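Local coordinates for 50S ribosomal protein L16 arginine hydroxylase (Escherichia coli, PDB 4CCL) that hydroxylates an arginine of ribosomal protein uL16, using ferrous iron, 2-oxoglutarate and dioxygen, at residues 19-24 / 180-185; 86-91 / 108-113; 327-332 / 351-356; 4-9 / 27-32. One frame throughout, in Å; residues are numbered along the deposited sequence.

Contact 1. Residues 19-24 / 180-185; sequences KRPVVL and YIPPGF
Tyr180 N donates to Val22 O at 2.9 Å, and Val22 N returns the bond to Tyr180 O, making an antiparallel hydrogen-bonded pair. The two bonds attach strand 22-24 as an outermost strand of the sheet in the cupin-like JmjC fold. Tyr180 CG is anti to the backbone N (chi1 166°), and the ring's CE2 edge lies 3.5 Å from Arg20 O. Its hydroxyl bonds outside the pair, to Asp130 and to the backbone N of Gln18. Beyond the pair, proline and aromatic surfaces replace the backbone bonds. Pro182 CD packs 3.7 Å from Pro21 CB, while Pro182 CG lies on the Arg20 carbonyl carbon. A type II turn from Pro182 to Phe185 then folds the chain so that the Phe185 ring returns to residues 19-21. The bent Arg20 chain brings NH1 to the edge of this ring, in its plane, 3.5 Å from CZ. The guanidinium, its face toward Phe185 CE2, is turned 77° to the ring, and its NH2 forms a salt bridge with Glu146. Phe185 O bonds ND1 of the iron ligand His187. Over a face of the Phe185 ring sits Pro21 CD, a CH-pi contact 3.8 Å from the centroid.

Contact 2. Residues 86-91 / 108-113; sequences VNHWHE and IDDLMI
Asp110 OD1 takes two side-chain donors from residues 86-91. Asn87 ND2 reaches it at 2.9 Å in a nearly straight bond (167°), on the anti side of the carboxylate, with OD1 lying in the amide plane. His88 NE2 adds a weak bond at 3.1 Å, its ring nearly perpendicular to the carboxylate. Two outside partners fix this cluster further: His277 ND1 bonds Asp110 OD2, and Glu278 O bonds His88 ND1. The other end of the Asn87 amide faces the strand backbone. Asn87 CG stands between the backbone N and the carbonyl carbon (chi1 52°), and OD1 accepts from Leu111 N at 3.0 Å, the donor lying well above the carbonyl plane. Leu111 O in turn accepts from Val86 N at 2.9 Å, so both backbone polar groups of Leu111 are bonded to neighbouring residues of segment 86-91. Farther along, Val86 CG2 packs 3.6 Å from Ile113 CG1, the two side chains crossing at about a right angle, with Thr93 against both. The bonds of Leu111 look like a continuation of the backbone pairing of Ile113 with Val83 into the weakly bonded helical turn 86-89, at the JmjC core sheet.

Contact 3. Residues 327-332 / 351-356; sequences SPHRPA and LEDPSF. With SO4 (sulfate ion), chain O.
The Phe356 ring lies against Ala332 with CZ and CE1 and has Ser327 OG at its edge. Its CG is anti to the backbone N (chi1 180°), and CZ comes to 3.4 Å from Ala332 CB. Ser327 OG lies near the ring plane, 3.5 Å from CD1. The His329 ring is inclined to that of Phe356, planes 57° apart and centroids 5.5 Å apart, an oblique pair. His329 NE2 donates to Asp353 OD2 at 2.8 Å (159°). The oxygen lies in the imidazole plane and uses its anti lone pair. Asp353 OD1 accepts from Ser355 N at 3.0 Å, met from above the carboxylate plane, so one carboxylate both caps helix 354-365 and holds the N-cap residue of helix 330-338. A manganese ion lies about 4 Å from the His329 side chain. Arg330 takes no part in the contact; its extended chain carries NH2 to sulfate O1 at 2.8 Å, probably a crystallisation anion. The contact joins the starts of helices 330-338 and 354-365 in the winged-helix domain: Ala350 packs against His329, Ala332 and Phe356, while neighbouring Leu351 turns away toward Tyr294 and Leu297 of helix 290-298.

Contact 4. Residues 4-9 / 27-32; sequences QLTLNW and GFNNFI
Phe28 leaves its backbone with CB directed away from residues 4-9, yet its ring returns to them. CG is anti to the carbonyl carbon (chi1 -65°) and already lies 4.2 Å from Gln4 O. The next atom, CD1, comes closest to that oxygen at 3.2 Å, and CE1 is still beside it, the carbonyl approaching the ring obliquely. At the tip, CZ packs 3.9 Å from Leu5 CG. The Leu5 chain goes on over a face of the ring, placing CD2 4.2 Å from the centroid and 17° off the normal, a CH-pi contact offset toward the rim. Leu5 CD2 also rests against Gly27 O.

That glycine oxygen is the main polar link between the two loops. Thr6 N donates to it at 2.9 Å with the donor in the carbonyl plane. Thr6 OG1, bonded to Arg26 O, also lies 2.9 Å from Gly27 O. Thr6 CG2 meanwhile touches the Asn29 side chain. A water bridges the two loops, donating to Gln4 O and accepting from Asn29 N at 2.8 Å.

The contact ties the N-terminal loop ahead of helix 9-15 to the loop that leaves strand 22-24 toward helix 37-45. Toward the sheet, Phe28 packs on Ile178 of strand 178-181 and Ile134 of strand 131-135, Leu5 shares Ile178 and reaches Pro99 and Phe100, and the Phe28 backbone bonds that of Gly176.

In the fold
Contact 2 is fully buried, about 9 Å from the chain's centre, and the others are only partly buried. Contacts 1 and 2 both reach the large antiparallel sheet, about 21 Å apart between centres: an outer strand is paired by its backbone in one, whereas side-chain amide, carboxylate and imidazole dominate the other. Contact 4 crosses contact 1 along the chain and touches it where Leu24 CD2 meets Leu7 CD1 at 3.7 Å, so contact 1 pairs strand 22-24 itself and contact 4 holds the loop that follows it. Contact 3 stands apart in the winged-helix domain, about 43 Å from contact 1 between centres, joining helix starts through a His-carboxylate bond.

Contact 1. Residues 19-24 / 180-185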
# COMPACT_ATOMS: atom_id res chain seq x y z
N LYS B 19 -2.93 -19.18 -24.92
CA LYS B 19 -2.59 -18.83 -26.30
C LYS B 19 -3.83 -18.69 -27.19
O LYS B 19 -4.17 -17.58 -27.61
CB LYS B 19 -1.64 -19.87 -26.90
CG LYS B 19 -0.39 -20.10 -26.07
CD LYS B 19 0.48 -21.19 -26.67
CE LYS B 19 1.50 -21.69 -25.65
NZ LYS B 19 0.83 -22.42 -24.53
N ARG B 20 -4.49 -19.81 -27.45
CA ARG B 20 -5.62 -19.85 -28.37
C ARG B 20 -6.80 -20.59 -27.75
O ARG B 20 -6.61 -21.54 -27.00
CB ARG B 20 -5.22 -20.56 -29.67
CG ARG B 20 -3.97 -20.01 -30.33
CD ARG B 20 -4.14 -18.55 -30.73
NE ARG B 20 -5.16 -18.38 -31.76
CZ ARG B 20 -5.61 -17.20 -32.18
NH1 ARG B 20 -5.13 -16.09 -31.65
NH2 ARG B 20 -6.54 -17.13 -33.12
N PRO B 21 -8.02 -20.16 -28.08
CA PRO B 21 -9.22 -20.86 -27.61
C PRO B 21 -9.50 -22.14 -28.39
O PRO B 21 -9.11 -22.26 -29.55
CB PRO B 21 -10.34 -19.84 -27.84
CG PRO B 21 -9.86 -19.03 -28.98
CD PRO B 21 -8.36 -18.92 -28.80
N VAL B 22 -10.17 -23.09 -27.75
CA VAL B 22 -10.60 -24.30 -28.44
C VAL B 22 -11.98 -24.74 -28.00
O VAL B 22 -12.43 -24.41 -26.90
CB VAL B 22 -9.65 -25.50 -28.22
CG1 VAL B 22 -9.09 -25.99 -29.55
CG2 VAL B 22 -8.54 -25.15 -27.25
N VAL B 23 -12.66 -25.48 -28.86
CA VAL B 23 -13.83 -26.24 -28.45
C VAL B 23 -13.36 -27.67 -28.27
O VAL B 23 -12.89 -28.30 -29.22
CB VAL B 23 -14.96 -26.20 -29.48
CG1 VAL B 23 -16.10 -27.11 -29.05
CG2 VAL B 23 -15.45 -24.78 -29.68
N LEU B 24 -13.48 -28.19 -27.06
CA LEU B 24 -13.11 -29.57 -26.81
C LEU B 24 -14.41 -30.35 -26.80
O LEU B 24 -15.22 -30.24 -25.88
CB LEU B 24 -12.41 -29.69 -25.46
CG LEU B 24 -11.27 -28.70 -25.22
CD1 LEU B 24 -10.90 -28.64 -23.74
CD2 LEU B 24 -10.04 -29.05 -26.06
N TYR B 180 -12.58 -23.77 -24.10
CA TYR B 180 -11.49 -23.08 -23.41
C TYR B 180 -11.20 -21.74 -24.06
O TYR B 180 -10.90 -21.68 -25.25
CB TYR B 180 -10.20 -23.91 -23.39
CG TYR B 180 -9.02 -23.06 -22.98
CD1 TYR B 180 -8.88 -22.64 -21.66
CD2 TYR B 180 -8.07 -22.65 -23.90
CE1 TYR B 180 -7.81 -21.85 -21.27
CE2 TYR B 180 -7.00 -21.86 -23.52
CZ TYR B 180 -6.88 -21.46 -22.20
OH TYR B 180 -5.83 -20.68 -21.81
N ILE B 181 -11.33 -20.68 -23.28
CA ILE B 181 -11.00 -19.32 -23.71
C ILE B 181 -9.87 -18.69 -22.90
O ILE B 181 -10.00 -18.52 -21.68
CB ILE B 181 -12.24 -18.41 -23.65
CG1 ILE B 181 -13.45 -19.12 -24.26
CG2 ILE B 181 -11.95 -17.10 -24.36
CD1 ILE B 181 -14.75 -18.36 -24.11
N PRO B 182 -8.75 -18.34 -23.55
CA PRO B 182 -7.70 -17.56 -22.89
C PRO B 182 -8.16 -16.12 -22.69
O PRO B 182 -9.09 -15.70 -23.38
CB PRO B 182 -6.54 -17.59 -23.89
CG PRO B 182 -6.91 -18.61 -24.93
CD PRO B 182 -8.40 -18.64 -24.95
N PRO B 183 -7.53 -15.37 -21.77
CA PRO B 183 -7.92 -13.98 -21.56
C PRO B 183 -7.66 -13.10 -22.78
O PRO B 183 -6.65 -13.29 -23.46
CB PRO B 183 -7.03 -13.54 -20.40
CG PRO B 183 -5.88 -14.48 -20.42
CD PRO B 183 -6.46 -15.79 -20.86
N GLY B 184 -8.55 -12.15 -23.04
CA GLY B 184 -8.37 -11.23 -24.14
C GLY B 184 -9.21 -11.54 -25.36
O GLY B 184 -9.29 -10.73 -26.29
N PHE B 185 -9.85 -12.71 -25.37
CA PHE B 185 -10.69 -13.11 -26.49
C PHE B 185 -12.15 -12.81 -26.21
O PHE B 185 -12.73 -13.38 -25.29
CB PHE B 185 -10.50 -14.60 -26.80
CG PHE B 185 -9.17 -14.93 -27.40
CD1 PHE B 185 -8.05 -15.08 -26.60
CD2 PHE B 185 -9.02 -15.09 -28.77
CE1 PHE B 185 -6.82 -15.38 -27.14
CE2 PHE B 185 -7.79 -15.39 -29.33
CZ PHE B 185 -6.69 -15.54 -28.51

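Contact 2. Residues 86-91 / 108-113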
# COMPACT_ATOMS: atom_id res chain seq x y z
N VAL B 86 -20.28 -22.10 -6.88
CA VAL B 86 -21.20 -23.15 -6.46
C VAL B 86 -20.46 -24.27 -5.73
O VAL B 86 -21.00 -24.91 -4.82
CB VAL B 86 -21.98 -23.72 -7.67
CG1 VAL B 86 -22.86 -24.90 -7.25
CG2 VAL B 86 -22.82 -22.64 -8.31
N ASN B 87 -19.19 -24.46 -6.09
CA ASN B 87 -18.37 -25.51 -5.48
C ASN B 87 -18.20 -25.32 -3.97
O ASN B 87 -17.77 -26.24 -3.27
CB ASN B 87 -17.01 -25.60 -6.17
CG ASN B 87 -16.30 -24.26 -6.26
OD1 ASN B 87 -16.86 -23.28 -6.75
ND2 ASN B 87 -15.07 -24.21 -5.77
N HIS B 88 -18.53 -24.13 -3.49
CA HIS B 88 -18.53 -23.87 -2.05
C HIS B 88 -19.73 -24.53 -1.38
O HIS B 88 -19.59 -25.19 -0.35
CB HIS B 88 -18.53 -22.36 -1.78
CG HIS B 88 -17.28 -21.65 -2.21
ND1 HIS B 88 -16.97 -20.38 -1.80
CD2 HIS B 88 -16.27 -22.05 -3.01
CE1 HIS B 88 -15.82 -20.01 -2.34
NE2 HIS B 88 -15.37 -21.01 -3.07
N TRP B 89 -20.92 -24.35 -1.96
CA TRP B 89 -22.15 -24.80 -1.33
C TRP B 89 -22.68 -26.17 -1.80
O TRP B 89 -23.66 -26.67 -1.26
CB TRP B 89 -23.23 -23.74 -1.53
CG TRP B 89 -22.66 -22.35 -1.56
CD1 TRP B 89 -22.26 -21.65 -2.66
CD2 TRP B 89 -22.40 -21.51 -0.44
NE1 TRP B 89 -21.77 -20.42 -2.29
CE2 TRP B 89 -21.84 -20.31 -0.92
CE3 TRP B 89 -22.58 -21.65 0.95
CZ2 TRP B 89 -21.47 -19.26 -0.09
CZ3 TRP B 89 -22.21 -20.61 1.78
CH2 TRP B 89 -21.67 -19.43 1.26
N HIS B 90 -22.03 -26.75 -2.81
CA HIS B 90 -22.47 -28.03 -3.38
C HIS B 90 -21.28 -28.96 -3.63
O HIS B 90 -20.39 -28.62 -4.40
CB HIS B 90 -23.23 -27.77 -4.69
CG HIS B 90 -24.22 -28.83 -5.05
ND1 HIS B 90 -24.06 -29.67 -6.13
CD2 HIS B 90 -25.41 -29.17 -4.49
CE1 HIS B 90 -25.09 -30.49 -6.21
NE2 HIS B 90 -25.92 -30.21 -5.22
N GLU B 91 -21.28 -30.12 -2.99
CA GLU B 91 -20.18 -31.09 -3.16
C GLU B 91 -20.11 -31.72 -4.57
O GLU B 91 -19.02 -31.79 -5.17
CB GLU B 91 -20.20 -32.19 -2.08
CG GLU B 91 -19.75 -31.76 -0.69
CD GLU B 91 -19.57 -32.95 0.25
OE1 GLU B 91 -19.19 -34.04 -0.24
OE2 GLU B 91 -19.82 -32.79 1.46
N ILE B 108 -6.17 -21.66 -10.25
CA ILE B 108 -7.60 -21.93 -10.42
C ILE B 108 -8.42 -21.08 -9.45
O ILE B 108 -7.95 -20.76 -8.35
CB ILE B 108 -7.93 -23.44 -10.27
CG1 ILE B 108 -9.19 -23.81 -11.06
CG2 ILE B 108 -8.07 -23.84 -8.80
CD1 ILE B 108 -9.58 -25.27 -10.95
N ASP B 109 -9.62 -20.69 -9.85
CA ASP B 109 -10.43 -19.82 -9.00
C ASP B 109 -11.60 -20.54 -8.36
O ASP B 109 -11.53 -20.90 -7.18
CB ASP B 109 -10.93 -18.61 -9.80
CG ASP B 109 -11.61 -17.57 -8.92
OD1 ASP B 109 -11.39 -17.60 -7.69
OD2 ASP B 109 -12.35 -16.72 -9.46
N ASP B 110 -12.65 -20.79 -9.15
CA ASP B 110 -13.90 -21.37 -8.65
C ASP B 110 -14.80 -21.79 -9.81
O ASP B 110 -14.47 -21.60 -10.98
CB ASP B 110 -14.65 -20.37 -7.76
CG ASP B 110 -14.16 -20.39 -6.32
OD1 ASP B 110 -13.95 -21.50 -5.78
OD2 ASP B 110 -13.97 -19.30 -5.74
N LEU B 111 -15.97 -22.34 -9.46
CA LEU B 111 -16.93 -22.83 -10.44
C LEU B 111 -18.20 -21.98 -10.40
O LEU B 111 -18.93 -22.00 -9.40
CB LEU B 111 -17.27 -24.30 -10.12
CG LEU B 111 -17.92 -25.24 -11.15
CD1 LEU B 111 -19.35 -24.87 -11.49
CD2 LEU B 111 -17.09 -25.32 -12.41
N MSE B 112 -18.48 -21.26 -11.48
CA MSE B 112 -19.73 -20.49 -11.54
C MSE B 112 -20.70 -21.13 -12.54
O MSE B 112 -20.30 -21.53 -13.63
CB MSE B 112 -19.46 -19.01 -11.85
CG MSE B 112 -19.51 -18.61 -13.33
SE MSE B 112 -21.32 -18.19 -13.98
CE MSE B 112 -20.84 -17.74 -15.81
N ILE B 113 -21.96 -21.23 -12.14
CA ILE B 113 -22.96 -21.90 -12.98
C ILE B 113 -23.98 -20.91 -13.53
O ILE B 113 -24.43 -20.02 -12.82
CB ILE B 113 -23.72 -22.99 -12.20
CG1 ILE B 113 -22.73 -24.02 -11.64
CG2 ILE B 113 -24.75 -23.68 -13.08
CD1 ILE B 113 -23.39 -25.15 -10.89

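Contact 3. Residues 327-332 / 351-356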
# COMPACT_ATOMS: atom_id res chain seq x y z
N SER B 327 4.60 -27.44 10.15
CA SER B 327 4.77 -28.65 10.94
C SER B 327 6.00 -29.44 10.49
O SER B 327 6.33 -29.47 9.31
CB SER B 327 3.52 -29.52 10.87
OG SER B 327 3.64 -30.67 11.69
N PRO B 328 6.69 -30.09 11.45
CA PRO B 328 7.81 -30.98 11.15
C PRO B 328 7.42 -32.20 10.32
O PRO B 328 8.30 -32.85 9.76
CB PRO B 328 8.30 -31.42 12.54
CG PRO B 328 7.17 -31.12 13.47
CD PRO B 328 6.50 -29.91 12.90
N HIS B 329 6.13 -32.49 10.22
CA HIS B 329 5.71 -33.70 9.53
C HIS B 329 5.29 -33.32 8.12
O HIS B 329 4.24 -32.71 7.91
CB HIS B 329 4.54 -34.36 10.26
CG HIS B 329 4.69 -34.40 11.75
ND1 HIS B 329 4.93 -35.57 12.44
CD2 HIS B 329 4.63 -33.42 12.68
CE1 HIS B 329 5.01 -35.30 13.74
NE2 HIS B 329 4.84 -34.00 13.90
N ARG B 330 6.14 -33.68 7.16
CA ARG B 330 5.89 -33.42 5.74
C ARG B 330 4.79 -34.25 5.06
O ARG B 330 3.96 -33.68 4.35
CB ARG B 330 7.20 -33.46 4.94
CG ARG B 330 7.08 -32.84 3.56
CD ARG B 330 8.41 -32.83 2.83
NE ARG B 330 8.22 -32.70 1.39
CZ ARG B 330 8.11 -31.54 0.75
NH1 ARG B 330 8.18 -30.40 1.42
NH2 ARG B 330 7.94 -31.53 -0.56
N PRO B 331 4.78 -35.58 5.24
CA PRO B 331 3.74 -36.39 4.59
C PRO B 331 2.32 -35.92 4.94
O PRO B 331 1.43 -35.91 4.08
CB PRO B 331 3.98 -37.79 5.16
CG PRO B 331 5.42 -37.82 5.47
CD PRO B 331 5.76 -36.44 5.95
N ALA B 332 2.14 -35.53 6.19
CA ALA B 332 0.84 -35.05 6.67
C ALA B 332 0.44 -33.76 5.98
O ALA B 332 -0.70 -33.62 5.51
CB ALA B 332 0.89 -34.86 8.17
N LEU B 351 -0.25 -37.93 13.93
CA LEU B 351 -1.28 -37.86 14.96
C LEU B 351 -0.74 -38.13 16.37
O LEU B 351 -1.32 -37.67 17.36
CB LEU B 351 -2.43 -38.82 14.65
CG LEU B 351 -3.28 -38.57 13.40
CD1 LEU B 351 -4.30 -39.68 13.25
CD2 LEU B 351 -3.95 -37.21 13.45
N GLU B 352 0.36 -38.86 16.45
CA GLU B 352 0.98 -39.19 17.74
C GLU B 352 1.56 -37.94 18.40
O GLU B 352 1.56 -37.82 19.62
CB GLU B 352 2.06 -40.26 17.57
CG GLU B 352 1.67 -41.42 16.64
CD GLU B 352 0.37 -42.10 17.05
OE1 GLU B 352 0.11 -42.23 18.26
OE2 GLU B 352 -0.39 -42.51 16.15
N ASP B 353 2.05 -37.01 17.57
CA ASP B 353 2.58 -35.74 18.05
C ASP B 353 1.43 -34.85 18.50
O ASP B 353 0.59 -34.46 17.68
CB ASP B 353 3.38 -35.06 16.93
CG ASP B 353 4.10 -33.80 17.39
OD1 ASP B 353 3.86 -33.33 18.53
OD2 ASP B 353 4.91 -33.26 16.61
N PRO B 354 1.40 -34.51 19.79
CA PRO B 354 0.35 -33.67 20.37
C PRO B 354 0.30 -32.27 19.75
O PRO B 354 -0.77 -31.66 19.72
CB PRO B 354 0.74 -33.58 21.85
CG PRO B 354 1.58 -34.79 22.09
CD PRO B 354 2.34 -34.99 20.82
N SER B 355 1.43 -31.79 19.25
CA SER B 355 1.46 -30.48 18.59
C SER B 355 0.71 -30.52 17.26
O SER B 355 -0.14 -29.66 17.00
CB SER B 355 2.90 -30.02 18.36
OG SER B 355 3.48 -29.56 19.57
N PHE B 356 1.02 -31.50 16.43
CA PHE B 356 0.33 -31.68 15.16
C PHE B 356 -1.16 -31.91 15.39
O PHE B 356 -1.99 -31.34 14.69
CB PHE B 356 0.90 -32.85 14.36
CG PHE B 356 0.21 -33.07 13.04
CD1 PHE B 356 0.62 -32.38 11.91
CD2 PHE B 356 -0.85 -33.96 12.93
CE1 PHE B 356 -0.02 -32.57 10.70
CE2 PHE B 356 -1.49 -34.15 11.72
CZ PHE B 356 -1.07 -33.46 10.60
S SO4 O . 7.97 -28.28 -2.93
O1 SO4 O . 7.30 -29.21 -2.02
O2 SO4 O . 8.54 -27.17 -2.17
O3 SO4 O . 9.03 -28.98 -3.65
O4 SO4 O . 7.00 -27.76 -3.89

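Contact 4. Residues 4-9 / 27-32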
# COMPACT_ATOMS: atom_id res chain seq x y z
N GLN B 4 -14.45 -37.56 -15.26
CA GLN B 4 -13.28 -37.91 -16.05
C GLN B 4 -13.13 -37.06 -17.32
O GLN B 4 -14.03 -37.03 -18.16
CB GLN B 4 -13.31 -39.40 -16.41
CG GLN B 4 -12.81 -40.32 -15.30
CD GLN B 4 -11.30 -40.31 -15.17
OE1 GLN B 4 -10.58 -40.07 -16.15
NE2 GLN B 4 -10.80 -40.57 -13.97
N LEU B 5 -11.99 -36.39 -17.45
CA LEU B 5 -11.71 -35.53 -18.60
C LEU B 5 -11.01 -36.29 -19.72
O LEU B 5 -10.04 -37.00 -19.47
CB LEU B 5 -10.86 -34.33 -18.17
CG LEU B 5 -11.54 -32.97 -18.21
CD1 LEU B 5 -10.55 -31.84 -17.95
CD2 LEU B 5 -12.22 -32.78 -19.56
N THR B 6 -11.50 -36.13 -20.94
CA THR B 6 -10.95 -36.85 -22.09
C THR B 6 -9.88 -36.05 -22.83
O THR B 6 -9.35 -36.49 -23.85
CB THR B 6 -12.06 -37.28 -23.08
OG1 THR B 6 -12.70 -36.11 -23.61
CG2 THR B 6 -13.10 -38.14 -22.37
N LEU B 7 -9.58 -34.87 -22.31
CA LEU B 7 -8.60 -33.97 -22.91
C LEU B 7 -7.20 -34.59 -22.95
O LEU B 7 -6.82 -35.33 -22.05
CB LEU B 7 -8.57 -32.65 -22.14
CG LEU B 7 -7.68 -31.48 -22.58
CD1 LEU B 7 -7.78 -31.25 -24.08
CD2 LEU B 7 -8.06 -30.21 -21.82
N ASN B 8 -6.45 -34.29 -24.01
CA ASN B 8 -5.05 -34.66 -24.07
C ASN B 8 -4.30 -33.46 -23.53
O ASN B 8 -4.24 -32.41 -24.16
CB ASN B 8 -4.66 -34.95 -25.53
CG ASN B 8 -3.18 -35.28 -25.69
OD1 ASN B 8 -2.45 -35.45 -24.72
ND2 ASN B 8 -2.74 -35.38 -26.94
N TRP B 9 -3.74 -33.63 -22.34
CA TRP B 9 -3.14 -32.52 -21.60
C TRP B 9 -1.83 -31.92 -22.15
O TRP B 9 -1.72 -30.70 -22.23
CB TRP B 9 -3.05 -32.82 -20.09
CG TRP B 9 -4.35 -32.62 -19.35
CD1 TRP B 9 -5.22 -33.59 -18.96
CD2 TRP B 9 -4.92 -31.38 -18.93
NE1 TRP B 9 -6.30 -33.03 -18.32
CE2 TRP B 9 -6.14 -31.67 -18.29
CE3 TRP B 9 -4.52 -30.04 -19.03
CZ2 TRP B 9 -6.96 -30.68 -17.75
CZ3 TRP B 9 -5.33 -29.06 -18.50
CH2 TRP B 9 -6.54 -29.38 -17.86
N GLY B 27 -15.60 -33.40 -24.01
CA GLY B 27 -14.58 -33.32 -22.97
C GLY B 27 -14.96 -34.26 -21.86
O GLY B 27 -14.12 -34.97 -21.30
N PHE B 28 -16.25 -34.28 -21.54
CA PHE B 28 -16.82 -35.29 -20.66
C PHE B 28 -17.75 -36.19 -21.47
O PHE B 28 -18.64 -35.70 -22.16
CB PHE B 28 -17.59 -34.65 -19.51
CG PHE B 28 -16.72 -33.86 -18.58
CD1 PHE B 28 -15.90 -34.50 -17.67
CD2 PHE B 28 -16.74 -32.47 -18.60
CE1 PHE B 28 -15.11 -33.78 -16.80
CE2 PHE B 28 -15.95 -31.75 -17.74
CZ PHE B 28 -15.13 -32.40 -16.84
N ASN B 29 -17.53 -37.50 -21.38
CA ASN B 29 -18.40 -38.47 -22.03
C ASN B 29 -19.59 -38.79 -21.14
O ASN B 29 -19.43 -38.97 -19.92
CB ASN B 29 -17.65 -39.76 -22.34
CG ASN B 29 -16.51 -39.55 -23.32
OD1 ASN B 29 -16.53 -38.62 -24.13
ND2 ASN B 29 -15.50 -40.41 -23.24
N ASN B 30 -20.77 -38.89 -21.75
CA ASN B 30 -22.02 -39.11 -21.03
C ASN B 30 -22.12 -38.18 -19.83
O ASN B 30 -22.16 -38.64 -18.68
CB ASN B 30 -22.14 -40.56 -20.58
CG ASN B 30 -21.95 -41.54 -21.72
OD1 ASN B 30 -21.00 -42.32 -21.73
ND2 ASN B 30 -22.86 -41.49 -22.69
N PHE B 31 -22.17 -36.88 -20.09
CA PHE B 31 -22.07 -35.90 -19.03
C PHE B 31 -23.35 -35.83 -18.21
O PHE B 31 -24.44 -35.58 -18.74
CB PHE B 31 -21.71 -34.53 -19.59
CG PHE B 31 -21.60 -33.45 -18.55
CD1 PHE B 31 -20.48 -33.38 -17.73
CD2 PHE B 31 -22.60 -32.51 -18.39
CE1 PHE B 31 -20.38 -32.39 -16.77
CE2 PHE B 31 -22.50 -31.52 -17.44
CZ PHE B 31 -21.38 -31.46 -16.62
N ILE B 32 -23.21 -36.05 -16.91
CA ILE B 32 -24.32 -35.98 -15.99
C ILE B 32 -24.13 -34.76 -15.10
O ILE B 32 -23.15 -34.66 -14.37
CB ILE B 32 -24.41 -37.23 -15.11
CG1 ILE B 32 -24.44 -38.48 -15.99
CG2 ILE B 32 -25.63 -37.16 -14.21
CD1 ILE B 32 -23.78 -39.69 -15.35
O HOH W 1 -15.34 -38.58 -19.92